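Local coordinates for protein 3',5'-cyclic-nucleotide phosphodiesterase 1 (Saccharomyces cerevisiae, PDB 4OJV) that belongs to the class-II cyclic-nucleotide phosphodiesterases, metallo-hydrolase-fold enzymes whose paired zinc ions are held by histidine and aspartate side chains, at residues A[202-207]-A[230-235]. Numbering follows the deposited sequence.
Sequences FPWDVI and FRDRKS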
loop_
_atom_site.group_PDB
_atom_site.type_symbol
_atom_site.label_atom_id
_atom_site.label_comp_id
_atom_site.label_asym_id
_atom_site.label_seq_id
_atom_site.Cartn_x
_atom_site.Cartn_y
_atom_site.Cartn_z
ATOM N N PHE A 202 -14.983 21.286 10.617
ATOM C CA PHE A 202 -15.534 22.136 9.574
ATOM C C PHE A 202 -17.032 22.296 9.790
ATOM O O PHE A 202 -17.677 21.381 10.295
ATOM C CB PHE A 202 -15.275 21.573 8.173
ATOM C CG PHE A 202 -13.833 21.214 7.900
ATOM C CD1 PHE A 202 -12.777 21.981 8.396
ATOM C CD2 PHE A 202 -13.535 20.117 7.094
ATOM C CE1 PHE A 202 -11.459 21.637 8.128
ATOM C CE2 PHE A 202 -12.220 19.772 6.820
ATOM C CZ PHE A 202 -11.185 20.534 7.333
ATOM N N PRO A 203 -17.590 23.452 9.384
ATOM C CA PRO A 203 -19.028 23.709 9.549
ATOM C C PRO A 203 -19.827 23.011 8.444
ATOM O O PRO A 203 -20.531 23.659 7.649
ATOM C CB PRO A 203 -19.121 25.235 9.461
ATOM C CG PRO A 203 -17.971 25.623 8.596
ATOM C CD PRO A 203 -16.869 24.646 8.905
ATOM N N TRP A 204 -19.678 21.687 8.406
ATOM C CA TRP A 204 -20.249 20.841 7.367
ATOM C C TRP A 204 -21.118 19.767 7.935
ATOM O O TRP A 204 -20.874 19.268 9.036
ATOM C CB TRP A 204 -19.159 20.117 6.602
ATOM C CG TRP A 204 -18.188 20.938 5.828
ATOM C CD1 TRP A 204 -18.136 22.319 5.657
ATOM C CD2 TRP A 204 -17.065 20.412 5.072
ATOM N NE1 TRP A 204 -17.077 22.675 4.856
ATOM C CE2 TRP A 204 -16.387 21.559 4.472
ATOM C CE3 TRP A 204 -16.568 19.133 4.839
ATOM C CZ2 TRP A 204 -15.258 21.409 3.677
ATOM C CZ3 TRP A 204 -15.437 18.998 4.032
ATOM C CH2 TRP A 204 -14.801 20.105 3.465
ATOM N N ASP A 205 -22.139 19.391 7.177
ATOM C CA ASP A 205 -22.898 18.176 7.438
ATOM C C ASP A 205 -22.283 17.028 6.655
ATOM O O ASP A 205 -21.767 17.230 5.551
ATOM C CB ASP A 205 -24.358 18.325 6.989
ATOM C CG ASP A 205 -25.105 19.419 7.725
ATOM O OD1 ASP A 205 -24.784 19.713 8.894
ATOM O OD2 ASP A 205 -26.049 19.961 7.118
ATOM N N VAL A 206 -22.354 15.831 7.227
ATOM C CA VAL A 206 -22.005 14.592 6.533
ATOM C C VAL A 206 -23.217 13.665 6.565
ATOM O O VAL A 206 -23.814 13.450 7.627
ATOM C CB VAL A 206 -20.721 13.924 7.099
ATOM C CG1 VAL A 206 -20.844 13.595 8.582
ATOM C CG2 VAL A 206 -20.341 12.692 6.286
ATOM N N ILE A 207 -23.581 13.136 5.397
ATOM C CA ILE A 207 -24.770 12.299 5.267
ATOM C C ILE A 207 -24.373 11.023 4.517
ATOM O O ILE A 207 -24.093 11.080 3.318
ATOM C CB ILE A 207 -25.932 13.015 4.522
ATOM C CG1 ILE A 207 -25.970 14.525 4.836
ATOM C CG2 ILE A 207 -27.251 12.331 4.857
ATOM C CD1 ILE A 207 -26.918 15.323 3.958
ATOM N N PHE A 230 -21.145 15.578 1.606
ATOM C CA PHE A 230 -20.632 16.639 2.475
ATOM C C PHE A 230 -21.286 17.943 2.064
ATOM O O PHE A 230 -21.208 18.329 0.905
ATOM C CB PHE A 230 -19.103 16.744 2.410
ATOM C CG PHE A 230 -18.400 15.524 2.934
ATOM C CD1 PHE A 230 -18.110 14.451 2.092
ATOM C CD2 PHE A 230 -18.079 15.421 4.285
ATOM C CE1 PHE A 230 -17.482 13.320 2.588
ATOM C CE2 PHE A 230 -17.452 14.288 4.785
ATOM C CZ PHE A 230 -17.163 13.237 3.931
ATOM N N ARG A 231 -21.927 18.605 3.025
ATOM C CA ARG A 231 -22.628 19.858 2.758
ATOM C C ARG A 231 -22.055 20.987 3.596
ATOM O O ARG A 231 -22.016 20.898 4.825
ATOM C CB ARG A 231 -24.122 19.706 3.028
ATOM C CG ARG A 231 -24.901 21.018 2.905
ATOM C CD ARG A 231 -26.404 20.790 2.890
ATOM N NE ARG A 231 -26.838 20.136 4.115
ATOM C CZ ARG A 231 -27.851 19.284 4.203
ATOM N NH1 ARG A 231 -28.570 18.981 3.124
ATOM N NH2 ARG A 231 -28.147 18.737 5.378
ATOM N N ASP A 232 -21.604 22.044 2.931
ATOM C CA ASP A 232 -21.198 23.252 3.633
ATOM C C ASP A 232 -22.461 23.983 4.078
ATOM O O ASP A 232 -23.266 24.381 3.240
ATOM C CB ASP A 232 -20.384 24.153 2.719
ATOM C CG ASP A 232 -20.029 25.458 3.374
ATOM O OD1 ASP A 232 -19.460 25.418 4.474
ATOM O OD2 ASP A 232 -20.340 26.514 2.798
ATOM N N ARG A 233 -22.637 24.159 5.383
ATOM C CA ARG A 233 -23.891 24.724 5.877
ATOM C C ARG A 233 -24.154 26.160 5.457
ATOM O O ARG A 233 -25.301 26.515 5.179
ATOM C CB ARG A 233 -24.025 24.542 7.381
ATOM C CG ARG A 233 -24.413 23.122 7.756
ATOM C CD ARG A 233 -24.837 23.035 9.209
ATOM N NE ARG A 233 -23.750 23.434 10.102
ATOM C CZ ARG A 233 -22.795 22.623 10.545
ATOM N NH1 ARG A 233 -22.774 21.350 10.183
ATOM N NH2 ARG A 233 -21.857 23.092 11.359
ATOM N N LYS A 234 -23.102 26.964 5.357
ATOM C CA LYS A 234 -23.277 28.378 4.989
ATOM C C LYS A 234 -23.740 28.549 3.544
ATOM O O LYS A 234 -24.773 29.175 3.282
ATOM C CB LYS A 234 -21.990 29.176 5.221
ATOM C CG LYS A 234 -22.117 30.656 4.870
ATOM C CD LYS A 234 -20.805 31.402 5.047
ATOM C CE LYS A 234 -21.003 32.901 4.875
ATOM N NZ LYS A 234 -19.740 33.658 5.084
ATOM N N SER A 235 -22.967 27.988 2.616
ATOM C CA SER A 235 -23.225 28.131 1.187
ATOM C C SER A 235 -24.310 27.190 0.682
ATOM O O SER A 235 -24.902 27.433 -0.371
ATOM C CB SER A 235 -21.941 27.895 0.389
ATOM O OG SER A 235 -21.578 26.520 0.435
HETATM O O HOH W 1 -20.244 20.850 11.852
HETATM O O HOH W 2 -20.660 26.352 6.658
HETATM O O HOH W 3 -16.770 25.547 4.566
#
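Asp205 lies between two arginines of the facing segment: OD2 pairs with Arg231, OD1 with Arg233 and, outside the segments, Lys198. The bend of Arg231 at chi3 (60°) brings NE round; NE and NH2 both donate side-on to OD2 of Asp205, which sits in the guanidinium plane. That OD2 accepts from NE, 3.1 Å away, through its anti lone pair. NH1 of Arg233 reaches OD1 of Asp205 at 2.9 Å from above the carboxylate plane, and three positive partners would probably keep Asp205 ionised. CD1 of Ile207 lies over one face of the Arg231 guanidinium.

The two segments belong to the antiparallel β-hairpin of strands 204-215 and 222-232, part of a mixed sheet in this metallo-hydrolase fold. Asp205 and Arg231 form a hydrogen-bonded pair, N of Asp205 to O of Arg231 at 2.8 Å, with a return bond from N of Arg231 to O of Asp205. On the other face Val206, Phe230 and Trp204 pack closely: CG2 of Val206 meets CE2 of Phe230 at 3.6 Å, while CE3 of Trp204 approaches CD2 of Phe230 at 4.0 Å. Leu25 of strand 22-27 touches both aromatic residues.

Toward the far end of this face, where Asp232 pairs with Trp204, and at exposed Pro203, water enters. Pro203, centre of an inverse gamma turn, receives N of Arg233 on its O at 3.1 Å. One water joins NE1 of Trp204 to OD1 of Asp232; another links that OD1 with O of Pro203. OD2 of Asp232 accepts directly from N of Ser235, an Asx motif, and from OG of Ser235.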